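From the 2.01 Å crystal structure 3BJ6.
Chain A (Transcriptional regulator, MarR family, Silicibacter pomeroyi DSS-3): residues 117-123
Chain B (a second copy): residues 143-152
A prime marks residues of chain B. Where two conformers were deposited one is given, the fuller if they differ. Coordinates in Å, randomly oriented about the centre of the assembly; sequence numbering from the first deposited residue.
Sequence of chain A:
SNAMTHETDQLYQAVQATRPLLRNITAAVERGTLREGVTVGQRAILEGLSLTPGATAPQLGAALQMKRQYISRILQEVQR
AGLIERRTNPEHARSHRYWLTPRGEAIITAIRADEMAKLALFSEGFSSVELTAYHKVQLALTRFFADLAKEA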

ATOM      1  N   ALA A 117      12.711  -5.241  16.725  1.00 18.26           N
ATOM      2  CA  ALA A 117      13.581  -6.413  16.766  1.00 18.50           C
ATOM      3  C   ALA A 117      13.391  -7.236  15.490  1.00 18.78           C
ATOM      4  O   ALA A 117      14.370  -7.757  14.927  1.00 17.83           O
ATOM      5  CB  ALA A 117      13.290  -7.263  18.006  1.00 19.56           C
ATOM      6  N   LYS A 118      12.138  -7.362  15.028  1.00 18.65           N
ATOM      7  CA  LYS A 118      11.878  -8.049  13.746  1.00 18.28           C
ATOM      8  C   LYS A 118      12.446  -7.259  12.550  1.00 18.70           C
ATOM      9  O   LYS A 118      13.027  -7.840  11.632  1.00 18.31           O
ATOM     10  CB  LYS A 118      10.380  -8.379  13.557  1.00 19.50           C
ATOM     11  CG  LYS A 118       9.896  -9.456  14.548  1.00 21.11           C
ATOM     12  CD  LYS A 118       8.377  -9.500  14.598  1.00 27.08           C
ATOM     13  CE  LYS A 118       7.904 -10.850  15.200  1.00 27.96           C
ATOM     14  NZ  LYS A 118       8.639 -11.216  16.466  1.00 28.61           N
ATOM     15  N   LEU A 119      12.315  -5.942  12.551  1.00 18.48           N
ATOM     16  CA  LEU A 119      12.993  -5.176  11.471  1.00 19.49           C
ATOM     17  C   LEU A 119      14.513  -5.348  11.468  1.00 19.63           C
ATOM     18  O   LEU A 119      15.124  -5.381  10.393  1.00 20.02           O
ATOM     19  CB  LEU A 119      12.629  -3.685  11.499  1.00 19.64           C
ATOM     20  CG  LEU A 119      11.220  -3.328  11.020  1.00 21.09           C
ATOM     21  CD1 LEU A 119      11.109  -1.799  10.905  1.00 19.77           C
ATOM     22  CD2 LEU A 119      10.880  -4.016   9.664  1.00 21.00           C
ATOM     23  N   ALA A 120      15.127  -5.465  12.657  1.00 18.99           N
ATOM     24  CA  ALA A 120      16.582  -5.698  12.743  1.00 18.78           C
ATOM     25  C   ALA A 120      16.977  -7.056  12.192  1.00 19.36           C
ATOM     26  O   ALA A 120      17.981  -7.188  11.513  1.00 18.76           O
ATOM     27  CB  ALA A 120      17.084  -5.533  14.210  1.00 18.62           C
ATOM     28  N   LEU A 121      16.165  -8.074  12.473  1.00 19.78           N
ATOM     29  CA  LEU A 121      16.359  -9.394  11.903  1.00 20.40           C
ATOM     30  C   LEU A 121      16.340  -9.350  10.380  1.00 19.20           C
ATOM     31  O   LEU A 121      17.169  -9.971   9.689  1.00 18.28           O
ATOM     32  CB  LEU A 121      15.211 -10.248  12.406  1.00 21.51           C
ATOM     33  CG  LEU A 121      15.229 -11.736  12.527  1.00 29.17           C
ATOM     34  CD1 LEU A 121      14.366 -12.092  13.795  1.00 29.80           C
ATOM     35  CD2 LEU A 121      14.681 -12.407  11.265  1.00 33.67           C
ATOM     36  N   PHE A 122      15.359  -8.642   9.840  1.00 18.27           N
ATOM     37  CA  PHE A 122      15.273  -8.485   8.402  1.00 17.76           C
ATOM     38  C   PHE A 122      16.519  -7.774   7.887  1.00 17.37           C
ATOM     39  O   PHE A 122      17.103  -8.193   6.894  1.00 17.46           O
ATOM     40  CB  PHE A 122      13.997  -7.728   7.983  1.00 16.81           C
ATOM     41  CG  PHE A 122      13.984  -7.354   6.502  1.00 18.21           C
ATOM     42  CD1 PHE A 122      13.516  -8.271   5.551  1.00 19.10           C
ATOM     43  CD2 PHE A 122      14.473  -6.121   6.056  1.00 17.43           C
ATOM     44  CE1 PHE A 122      13.513  -7.965   4.189  1.00 18.23           C
ATOM     45  CE2 PHE A 122      14.499  -5.801   4.668  1.00 16.90           C
ATOM     46  CZ  PHE A 122      14.018  -6.737   3.747  1.00 19.42           C
ATOM     47  N   SER A 123      16.893  -6.677   8.542  1.00 17.45           N
ATOM     48  CA  SER A 123      17.981  -5.804   8.061  1.00 17.65           C
ATOM     49  C   SER A 123      19.333  -6.522   8.008  1.00 18.45           C
ATOM     50  O   SER A 123      20.187  -6.181   7.187  1.00 18.49           O
ATOM     51  CB  SER A 123      18.085  -4.568   8.953  1.00 17.17           C
ATOM     52  OG  SER A 123      16.880  -3.834   8.860  1.00 18.30           O
TER
ATOM     53  N   ARG B 143       7.948 -10.565   1.076  0.60 18.75           N
ATOM     54  CA  ARG B 143       8.205 -11.934   1.513  0.60 19.50           C
ATOM     55  C   ARG B 143       8.262 -12.013   3.043  0.60 18.83           C
ATOM     56  O   ARG B 143       7.571 -12.813   3.673  0.60 18.47           O
ATOM     57  CB  ARG B 143       9.574 -12.319   0.944  0.60 19.87           C
ATOM     58  CG  ARG B 143       9.788 -13.732   0.496  0.60 22.68           C
ATOM     59  CD  ARG B 143      10.411 -13.713  -0.960  0.60 24.84           C
ATOM     60  NE  ARG B 143      11.690 -12.998  -1.040  0.60 28.23           N
ATOM     61  CZ  ARG B 143      12.104 -12.299  -2.102  0.60 28.43           C
ATOM     62  NH1 ARG B 143      11.359 -12.211  -3.207  0.60 29.72           N
ATOM     63  NH2 ARG B 143      13.271 -11.695  -2.056  0.60 27.08           N
ATOM     64  N   PHE B 144       9.099 -11.166   3.636  1.00 18.68           N
ATOM     65  CA  PHE B 144       9.351 -11.169   5.066  1.00 17.81           C
ATOM     66  C   PHE B 144       8.058 -10.988   5.885  1.00 17.85           C
ATOM     67  O   PHE B 144       7.809 -11.720   6.828  1.00 16.51           O
ATOM     68  CB  PHE B 144      10.354 -10.056   5.397  1.00 17.99           C
ATOM     69  CG  PHE B 144      10.612  -9.892   6.857  1.00 19.88           C
ATOM     70  CD1 PHE B 144      11.451 -10.784   7.528  1.00 23.66           C
ATOM     71  CD2 PHE B 144      10.040  -8.851   7.562  1.00 21.10           C
ATOM     72  CE1 PHE B 144      11.708 -10.626   8.904  1.00 23.41           C
ATOM     73  CE2 PHE B 144      10.303  -8.689   8.933  1.00 20.90           C
ATOM     74  CZ  PHE B 144      11.104  -9.577   9.586  1.00 21.44           C
ATOM     75  N   PHE B 145       7.250  -9.979   5.528  1.00 18.07           N
ATOM     76  CA  PHE B 145       5.987  -9.768   6.234  1.00 18.33           C
ATOM     77  C   PHE B 145       4.959 -10.900   5.972  1.00 18.88           C
ATOM     78  O   PHE B 145       4.217 -11.294   6.875  1.00 18.30           O
ATOM     79  CB  PHE B 145       5.410  -8.383   5.896  1.00 17.86           C
ATOM     80  CG  PHE B 145       6.222  -7.239   6.460  1.00 17.96           C
ATOM     81  CD1 PHE B 145       6.414  -7.115   7.829  1.00 19.61           C
ATOM     82  CD2 PHE B 145       6.769  -6.288   5.618  1.00 17.30           C
ATOM     83  CE1 PHE B 145       7.167  -6.031   8.356  1.00 21.83           C
ATOM     84  CE2 PHE B 145       7.498  -5.217   6.107  1.00 18.74           C
ATOM     85  CZ  PHE B 145       7.710  -5.079   7.475  1.00 19.93           C
ATOM     86  N   ALA B 146       4.939 -11.428   4.750  1.00 18.55           N
ATOM     87  CA  ALA B 146       4.086 -12.573   4.455  1.00 19.11           C
ATOM     88  C   ALA B 146       4.426 -13.724   5.379  1.00 19.96           C
ATOM     89  O   ALA B 146       3.511 -14.367   5.944  1.00 19.99           O
ATOM     90  CB  ALA B 146       4.222 -12.997   2.970  1.00 19.37           C
ATOM     91  N   ASP B 147       5.722 -13.995   5.544  1.00 20.23           N
ATOM     92  CA  ASP B 147       6.157 -15.091   6.398  1.00 22.41           C
ATOM     93  C   ASP B 147       5.786 -14.856   7.868  1.00 22.68           C
ATOM     94  O   ASP B 147       5.352 -15.797   8.568  1.00 22.63           O
ATOM     95  CB  ASP B 147       7.666 -15.327   6.295  1.00 22.68           C
ATOM     96  CG  ASP B 147       8.084 -15.899   4.947  1.00 26.92           C
ATOM     97  OD1 ASP B 147       7.207 -16.367   4.183  1.00 29.63           O
ATOM     98  OD2 ASP B 147       9.312 -15.864   4.659  1.00 30.60           O
ATOM     99  N   LEU B 148       5.962 -13.623   8.342  1.00 22.72           N
ATOM    100  CA  LEU B 148       5.555 -13.282   9.712  1.00 23.34           C
ATOM    101  C   LEU B 148       4.075 -13.497   9.910  1.00 23.98           C
ATOM    102  O   LEU B 148       3.659 -13.982  10.965  1.00 24.14           O
ATOM    103  CB  LEU B 148       5.916 -11.837  10.070  1.00 22.65           C
ATOM    104  CG  LEU B 148       7.369 -11.461  10.350  1.00 23.04           C
ATOM    105  CD1 LEU B 148       7.466  -9.978  10.639  1.00 20.97           C
ATOM    106  CD2 LEU B 148       8.002 -12.281  11.512  1.00 23.31           C
ATOM    107  N   ALA B 149       3.281 -13.102   8.915  1.00 25.46           N
ATOM    108  CA  ALA B 149       1.824 -13.223   8.992  1.00 28.54           C
ATOM    109  C   ALA B 149       1.363 -14.700   9.000  1.00 31.32           C
ATOM    110  O   ALA B 149       0.398 -15.035   9.688  1.00 31.56           O
ATOM    111  CB  ALA B 149       1.148 -12.465   7.881  1.00 27.02           C
ATOM    112  N   LYS B 150       2.062 -15.554   8.253  1.00 34.10           N
ATOM    113  CA  LYS B 150       1.791 -16.999   8.235  1.00 38.83           C
ATOM    114  C   LYS B 150       2.322 -17.744   9.474  1.00 40.26           C
ATOM    115  O   LYS B 150       1.796 -18.794   9.801  1.00 42.14           O
ATOM    116  CB  LYS B 150       2.335 -17.643   6.949  1.00 38.36           C
ATOM    117  CG  LYS B 150       1.334 -17.667   5.793  1.00 43.70           C
ATOM    118  CD  LYS B 150       1.938 -17.313   4.381  1.00 49.68           C
ATOM    119  CE  LYS B 150       3.368 -17.893   4.088  1.00 52.20           C
ATOM    120  NZ  LYS B 150       4.222 -16.940   3.213  1.00 51.88           N
ATOM    121  N   GLU B 151       3.327 -17.187  10.165  1.00 42.98           N
ATOM    122  CA  GLU B 151       4.161 -17.918  11.158  1.00 45.20           C
ATOM    123  C   GLU B 151       4.315 -17.326  12.572  1.00 46.23           C
ATOM    124  O   GLU B 151       4.701 -18.059  13.497  1.00 46.72           O
ATOM    125  CB  GLU B 151       5.601 -18.105  10.624  1.00 45.35           C
ATOM    126  CG  GLU B 151       5.756 -19.088   9.460  1.00 48.60           C
ATOM    127  CD  GLU B 151       7.042 -18.862   8.630  1.00 51.71           C
ATOM    128  OE1 GLU B 151       6.967 -19.055   7.388  1.00 53.82           O
ATOM    129  OE2 GLU B 151       8.107 -18.497   9.202  1.00 51.13           O
ATOM    130  N   ALA B 152       4.096 -16.017  12.751  1.00 46.80           N
ATOM    131  CA  ALA B 152       4.527 -15.359  14.013  1.00 46.87           C
ATOM    132  C   ALA B 152       3.394 -14.900  14.929  1.00 47.02           C
ATOM    133  O   ALA B 152       2.231 -15.176  14.656  1.00 47.10           O
ATOM    134  CB  ALA B 152       5.480 -14.209  13.732  1.00 46.74           C
TER

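Helices from two copies of a protein often meet without a single hydrogen bond between them, held by one large side chain that reaches across to several partners; the contact between residues 117-123 of chain A and 143-152 of chain B is a compact example. Both stretches are helical, and their N-to-C directions diverge by 132°, so the chains run in broadly opposing senses while crossing obliquely. The axes come no closer than 11.6 Å, a separation wide enough to be filled by side chains. The backbones are nearest at the Phe122 and Phe144′ CA atoms, 7.3 Å apart; one turn along, the CA atoms of Lys118 and Leu148′ are 9.1 Å apart. Within each helix the main chain largely satisfies itself, as in the bonds from Phe122 N to Lys118 O (3.0 Å) and from Leu148′ N to Phe144′ O (3.1 Å).

Phe144′ is the centre of the contact. It gives up 100 Å² to the other stretch, the largest share of any residue in a total of 311 Å². Its CA-to-CB bond points toward chain A, and a t rotamer at chi1 carries the ring between Lys118, Leu121 and Phe122. Over one face lies Phe122 CB, 3.7 Å from the centroid of the Phe144′ ring and only 9° off the ring normal, a CH-pi contact of nearly ideal placement. The Phe122 ring, also t at chi1, continues the packing: its CD1 is 3.6 Å from Phe144′ CG, with the two ring planes inclined at 59° and their centroids 5.2 Å apart. At the edge of the Phe144′ ring sits Leu121 CD2, 4.2 Å from Phe144′ CE1. The tip of the ring also approaches backbone, with Phe144′ CZ 3.3 Å from Lys118 O, the oxygen that accepts the helical bond from Phe122 N. A flat, wide aromatic suits this position because its face, edge and tip can each meet a different neighbour.

Leucine and phenylalanine meet again at a second apolar contact. The CA-to-CB bonds of Leu119 and Phe145′ both point sideways, yet the ends of these side chains come nearer the opposing stretch, bringing Leu119 CD2 to 4.0 Å from Phe145′ CZ. Both residues are buried in the assembly, where hydrocarbon without polar groups carries no desolvation cost.

Lys118 shows how a charged residue can serve a largely apolar contact. Its m rotamer at chi1, followed by t at chi2 and chi3, extends the methylenes along chain B, so that Lys118 CE lies 4.0 Å from Leu148′ CD2 and 4.4 Å from Ala152′ CB. The residue contributes 63 Å² of covered surface, while its NZ is hydrogen-bonded elsewhere in the structure. A long aliphatic chain with a polar end fits this partly exposed place: the carbon packs, and the polar end need not be buried in the contact.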